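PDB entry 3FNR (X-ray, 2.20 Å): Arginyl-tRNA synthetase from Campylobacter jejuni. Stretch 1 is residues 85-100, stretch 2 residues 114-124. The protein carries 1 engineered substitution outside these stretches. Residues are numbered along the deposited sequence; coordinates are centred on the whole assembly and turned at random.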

# COMPACT_ATOMS: atom_id res chain seq x y z
N LEU A 85 14.31 17.48 -15.84
CA LEU A 85 14.73 16.36 -16.69
C LEU A 85 13.56 15.68 -17.42
O LEU A 85 13.70 15.24 -18.56
CB LEU A 85 15.52 15.32 -15.88
CG LEU A 85 16.84 14.76 -16.43
CD1 LEU A 85 17.34 13.58 -15.59
CD2 LEU A 85 16.78 14.37 -17.90
N LEU A 86 12.41 15.60 -16.75
CA LEU A 86 11.19 15.08 -17.38
C LEU A 86 10.74 15.96 -18.56
O LEU A 86 10.35 15.45 -19.60
CB LEU A 86 10.07 14.92 -16.36
CG LEU A 86 8.73 14.37 -16.86
CD1 LEU A 86 8.84 12.87 -17.13
CD2 LEU A 86 7.63 14.69 -15.86
N GLY A 87 10.79 17.28 -18.37
CA GLY A 87 10.49 18.23 -19.45
C GLY A 87 11.51 18.14 -20.57
O GLY A 87 11.16 18.21 -21.76
N LEU A 88 12.78 17.97 -20.19
CA LEU A 88 13.89 17.80 -21.12
C LEU A 88 13.73 16.55 -21.98
O LEU A 88 13.90 16.61 -23.20
CB LEU A 88 15.22 17.73 -20.36
CG LEU A 88 16.50 17.64 -21.20
CD1 LEU A 88 16.79 18.95 -21.92
CD2 LEU A 88 17.68 17.25 -20.33
N SER A 89 13.40 15.44 -21.33
CA SER A 89 13.29 14.13 -21.98
C SER A 89 12.17 14.06 -23.00
O SER A 89 12.33 13.43 -24.05
CB SER A 89 13.12 13.03 -20.93
OG SER A 89 14.20 13.04 -20.00
N ILE A 90 11.04 14.70 -22.70
CA ILE A 90 9.89 14.77 -23.62
C ILE A 90 10.22 15.57 -24.87
O ILE A 90 9.89 15.15 -25.98
CB ILE A 90 8.65 15.39 -22.93
CG1 ILE A 90 8.13 14.44 -21.85
CG2 ILE A 90 7.51 15.68 -23.93
CD1 ILE A 90 7.28 15.13 -20.86
N LEU A 91 10.88 16.71 -24.66
CA LEU A 91 11.39 17.55 -25.75
C LEU A 91 12.29 16.76 -26.70
O LEU A 91 12.14 16.84 -27.93
CB LEU A 91 12.17 18.75 -25.18
CG LEU A 91 12.92 19.63 -26.19
CD1 LEU A 91 11.97 20.62 -26.81
CD2 LEU A 91 14.10 20.34 -25.55
N LEU A 92 13.20 15.98 -26.12
CA LEU A 92 14.17 15.20 -26.88
C LEU A 92 13.53 14.08 -27.70
O LEU A 92 13.95 13.83 -28.84
CB LEU A 92 15.24 14.64 -25.93
CG LEU A 92 16.56 15.40 -25.73
CD1 LEU A 92 16.39 16.91 -25.55
CD2 LEU A 92 17.33 14.82 -24.55
N SER A 93 12.51 13.44 -27.14
CA SER A 93 11.80 12.38 -27.86
C SER A 93 10.80 12.93 -28.89
O SER A 93 10.42 12.21 -29.82
CB SER A 93 11.14 11.39 -26.91
OG SER A 93 9.94 11.91 -26.38
N VAL A 94 10.37 14.18 -28.71
CA VAL A 94 9.62 14.90 -29.75
C VAL A 94 10.55 15.16 -30.94
O VAL A 94 10.18 14.94 -32.09
CB VAL A 94 8.98 16.23 -29.21
CG1 VAL A 94 8.73 17.25 -30.33
CG2 VAL A 94 7.68 15.96 -28.47
N LYS A 95 11.78 15.58 -30.63
CA LYS A 95 12.79 15.88 -31.64
C LYS A 95 13.24 14.68 -32.48
O LYS A 95 13.48 14.82 -33.68
CB LYS A 95 14.01 16.56 -31.00
CG LYS A 95 13.81 18.03 -30.68
CD LYS A 95 15.08 18.66 -30.12
CE LYS A 95 14.94 20.17 -29.94
NZ LYS A 95 16.11 20.78 -29.26
N GLU A 96 13.32 13.50 -31.87
CA GLU A 96 13.87 12.34 -32.56
C GLU A 96 12.84 11.36 -33.11
O GLU A 96 13.02 10.82 -34.19
CB GLU A 96 14.88 11.60 -31.68
CG GLU A 96 15.96 10.87 -32.48
CD GLU A 96 16.97 10.16 -31.60
OE1 GLU A 96 18.18 10.44 -31.74
OE2 GLU A 96 16.56 9.31 -30.77
N SER A 97 11.76 11.13 -32.36
CA SER A 97 10.74 10.16 -32.79
C SER A 97 9.58 10.79 -33.57
O SER A 97 8.88 10.09 -34.31
CB SER A 97 10.23 9.32 -31.60
OG SER A 97 9.28 10.01 -30.81
N ILE A 98 9.38 12.10 -33.41
CA ILE A 98 8.29 12.81 -34.09
C ILE A 98 8.84 13.79 -35.14
O ILE A 98 8.29 13.91 -36.24
CB ILE A 98 7.32 13.51 -33.08
CG1 ILE A 98 6.71 12.48 -32.12
CG2 ILE A 98 6.22 14.30 -33.80
CD1 ILE A 98 6.03 13.09 -30.89
N LEU A 99 9.93 14.46 -34.79
CA LEU A 99 10.55 15.46 -35.67
C LEU A 99 11.77 14.94 -36.45
O LEU A 99 12.26 15.62 -37.35
CB LEU A 99 10.89 16.73 -34.88
CG LEU A 99 10.03 17.99 -35.07
CD1 LEU A 99 8.54 17.69 -35.07
CD2 LEU A 99 10.38 19.03 -34.01
N HIS A 100 12.24 13.75 -36.08
CA HIS A 100 13.26 12.97 -36.82
C HIS A 100 14.64 13.61 -37.01
O HIS A 100 15.33 13.29 -37.98
CB HIS A 100 12.73 12.50 -38.19
CG HIS A 100 11.44 11.73 -38.12
ND1 HIS A 100 11.36 10.45 -37.62
CD2 HIS A 100 10.19 12.06 -38.53
CE1 HIS A 100 10.11 10.03 -37.70
NE2 HIS A 100 9.38 10.99 -38.25
N TYR A 114 6.31 5.07 -22.30
CA TYR A 114 5.55 6.15 -21.68
C TYR A 114 6.04 7.53 -22.10
O TYR A 114 5.24 8.47 -22.19
CB TYR A 114 5.52 6.02 -20.14
CG TYR A 114 6.72 6.62 -19.42
CD1 TYR A 114 7.93 5.94 -19.34
CD2 TYR A 114 6.62 7.88 -18.82
CE1 TYR A 114 9.02 6.49 -18.67
CE2 TYR A 114 7.71 8.44 -18.16
CZ TYR A 114 8.90 7.74 -18.08
OH TYR A 114 9.98 8.30 -17.43
N ILE A 115 7.34 7.65 -22.36
CA ILE A 115 7.93 8.92 -22.75
C ILE A 115 7.55 9.30 -24.19
O ILE A 115 7.35 10.48 -24.49
CB ILE A 115 9.48 8.98 -22.49
CG1 ILE A 115 9.89 10.33 -21.92
CG2 ILE A 115 10.32 8.66 -23.73
CD1 ILE A 115 9.65 10.48 -20.43
N VAL A 116 7.40 8.30 -25.06
CA VAL A 116 7.04 8.56 -26.45
C VAL A 116 5.54 8.81 -26.62
O VAL A 116 5.15 9.59 -27.49
CB VAL A 116 7.60 7.49 -27.46
CG1 VAL A 116 9.11 7.33 -27.30
CG2 VAL A 116 6.90 6.14 -27.33
N ASP A 117 4.71 8.19 -25.77
CA ASP A 117 3.26 8.42 -25.77
C ASP A 117 2.92 9.83 -25.31
O ASP A 117 2.04 10.50 -25.86
CB ASP A 117 2.53 7.41 -24.87
CG ASP A 117 2.69 5.96 -25.34
OD1 ASP A 117 2.32 5.06 -24.56
OD2 ASP A 117 3.19 5.73 -26.46
N LEU A 118 3.64 10.27 -24.28
CA LEU A 118 3.49 11.58 -23.68
C LEU A 118 4.00 12.68 -24.62
O LEU A 118 3.42 13.76 -24.68
CB LEU A 118 4.25 11.61 -22.36
CG LEU A 118 4.05 12.71 -21.32
CD1 LEU A 118 2.59 12.88 -20.93
CD2 LEU A 118 4.89 12.35 -20.10
N ALA A 119 5.07 12.38 -25.36
CA ALA A 119 5.60 13.25 -26.41
C ALA A 119 4.60 13.46 -27.55
O ALA A 119 4.53 14.55 -28.12
CB ALA A 119 6.89 12.69 -26.94
N LYS A 120 3.85 12.41 -27.88
CA LYS A 120 2.79 12.48 -28.88
C LYS A 120 1.62 13.30 -28.37
O LYS A 120 0.97 14.01 -29.14
CB LYS A 120 2.32 11.08 -29.28
CG LYS A 120 3.24 10.37 -30.27
CD LYS A 120 2.59 9.10 -30.84
CE LYS A 120 1.52 9.43 -31.89
NZ LYS A 120 0.91 8.21 -32.48
N GLU A 121 1.35 13.18 -27.07
CA GLU A 121 0.34 14.00 -26.40
C GLU A 121 0.78 15.45 -26.37
O GLU A 121 -0.03 16.35 -26.56
CB GLU A 121 0.09 13.51 -24.97
CG GLU A 121 -1.16 12.66 -24.78
CD GLU A 121 -1.39 12.29 -23.31
OE1 GLU A 121 -2.46 12.66 -22.77
OE2 GLU A 121 -0.51 11.64 -22.71
N ALA A 122 2.08 15.67 -26.15
CA ALA A 122 2.67 17.00 -26.07
C ALA A 122 2.64 17.73 -27.41
O ALA A 122 2.27 18.90 -27.47
CB ALA A 122 4.10 16.93 -25.54
N PHE A 123 3.02 17.02 -28.46
CA PHE A 123 3.06 17.58 -29.81
C PHE A 123 1.68 17.96 -30.33
O PHE A 123 1.54 18.94 -31.07
CB PHE A 123 3.74 16.59 -30.76
CG PHE A 123 4.01 17.14 -32.13
CD1 PHE A 123 5.07 18.03 -32.33
CD2 PHE A 123 3.23 16.78 -33.21
CE1 PHE A 123 5.32 18.55 -33.60
CE2 PHE A 123 3.47 17.29 -34.49
CZ PHE A 123 4.52 18.18 -34.68
N GLU A 124 0.67 17.20 -29.93
CA GLU A 124 -0.72 17.45 -30.32
C GLU A 124 -1.32 18.66 -29.59
O GLU A 124 -2.11 19.41 -30.17
CB GLU A 124 -1.57 16.21 -30.04
CG GLU A 124 -2.82 16.10 -30.90
CD GLU A 124 -2.49 15.89 -32.37
OE1 GLU A 124 -3.03 16.65 -33.21
OE2 GLU A 124 -1.68 14.99 -32.69

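The two helices cross almost at right angles, at 81°, yet no hydrogen bond joins them; the contact, which buries 602 Å² counted over both sides, rests on packing alone. At its centre a short side chain serves as the knob. The methyl group of Ala 119 sits among Ile 90, Ser 93, Val 94 and Ile 98, and because it is so short the backbones can come close: the CA atoms of Ile 90 and Ala 119 lie 5.3 Å apart, and the helix axes approach to 8.7 Å.

Three of the four residues around this knob meet it with carbon. Val 94 CG2 lies 3.7 Å from Ala 119 CB, Ile 98 CD1 is 4.1 Å from the same atom, and Ile 90 CG2 is 4.3 Å from it. The fourth is polar: Ser 93 OG stands 3.2 Å from Ala 119 CB, a tight contact with a methyl group. With chi1 in the p well, Ser 93 OG donates a hydrogen bond to Ile 90 O (3.3 Å) in its own helix, so a small polar residue can occupy the interface without a hydrogen bond across it. Ser 89 and Ser 97 likewise turn their hydroxyls back along the helix, with Ser 89 OG donating to Leu 85 O and Ser 97 OG to Ser 93 O, both at 2.7 Å.

On one flank of the knob the packing is mainly aliphatic. The CA-to-CB bond of Ile 90 points sideways, but the end of the side chain comes nearer to the other helix, bringing CD1 to 3.7 Å from Leu 118 CD2 and CG2 to 4.0 Å from Ala 122 CB. The CA-to-CB bond of Ile 115 points toward the first helix, and the side chain extends this buried patch, its CD1 lying 4.2 Å from Leu 86 CD1.

Phe 123, partly exposed, closes the other flank. Its ring, reached with chi1 in the t well, receives Ile 98 CG2 over one face, 3.9 Å from the ring centroid and only 10° off the normal, a well-centred CH-pi contact. Val 94 CG1 and Leu 99 CD1 approach the ring obliquely, at 4.2 Å from Phe 123 CD1 and 3.6 Å from Phe 123 CE1, respectively. The branched Ile 98 thus spans two sites: CG2 covers the ring while CD1 reaches back to Ala 119 and lies 3.9 Å from Lys 120 CG. Here the first helix widens into a pi-type turn over residues 94-98, with Leu 99 N donating to Val 94 O at 2.8 Å.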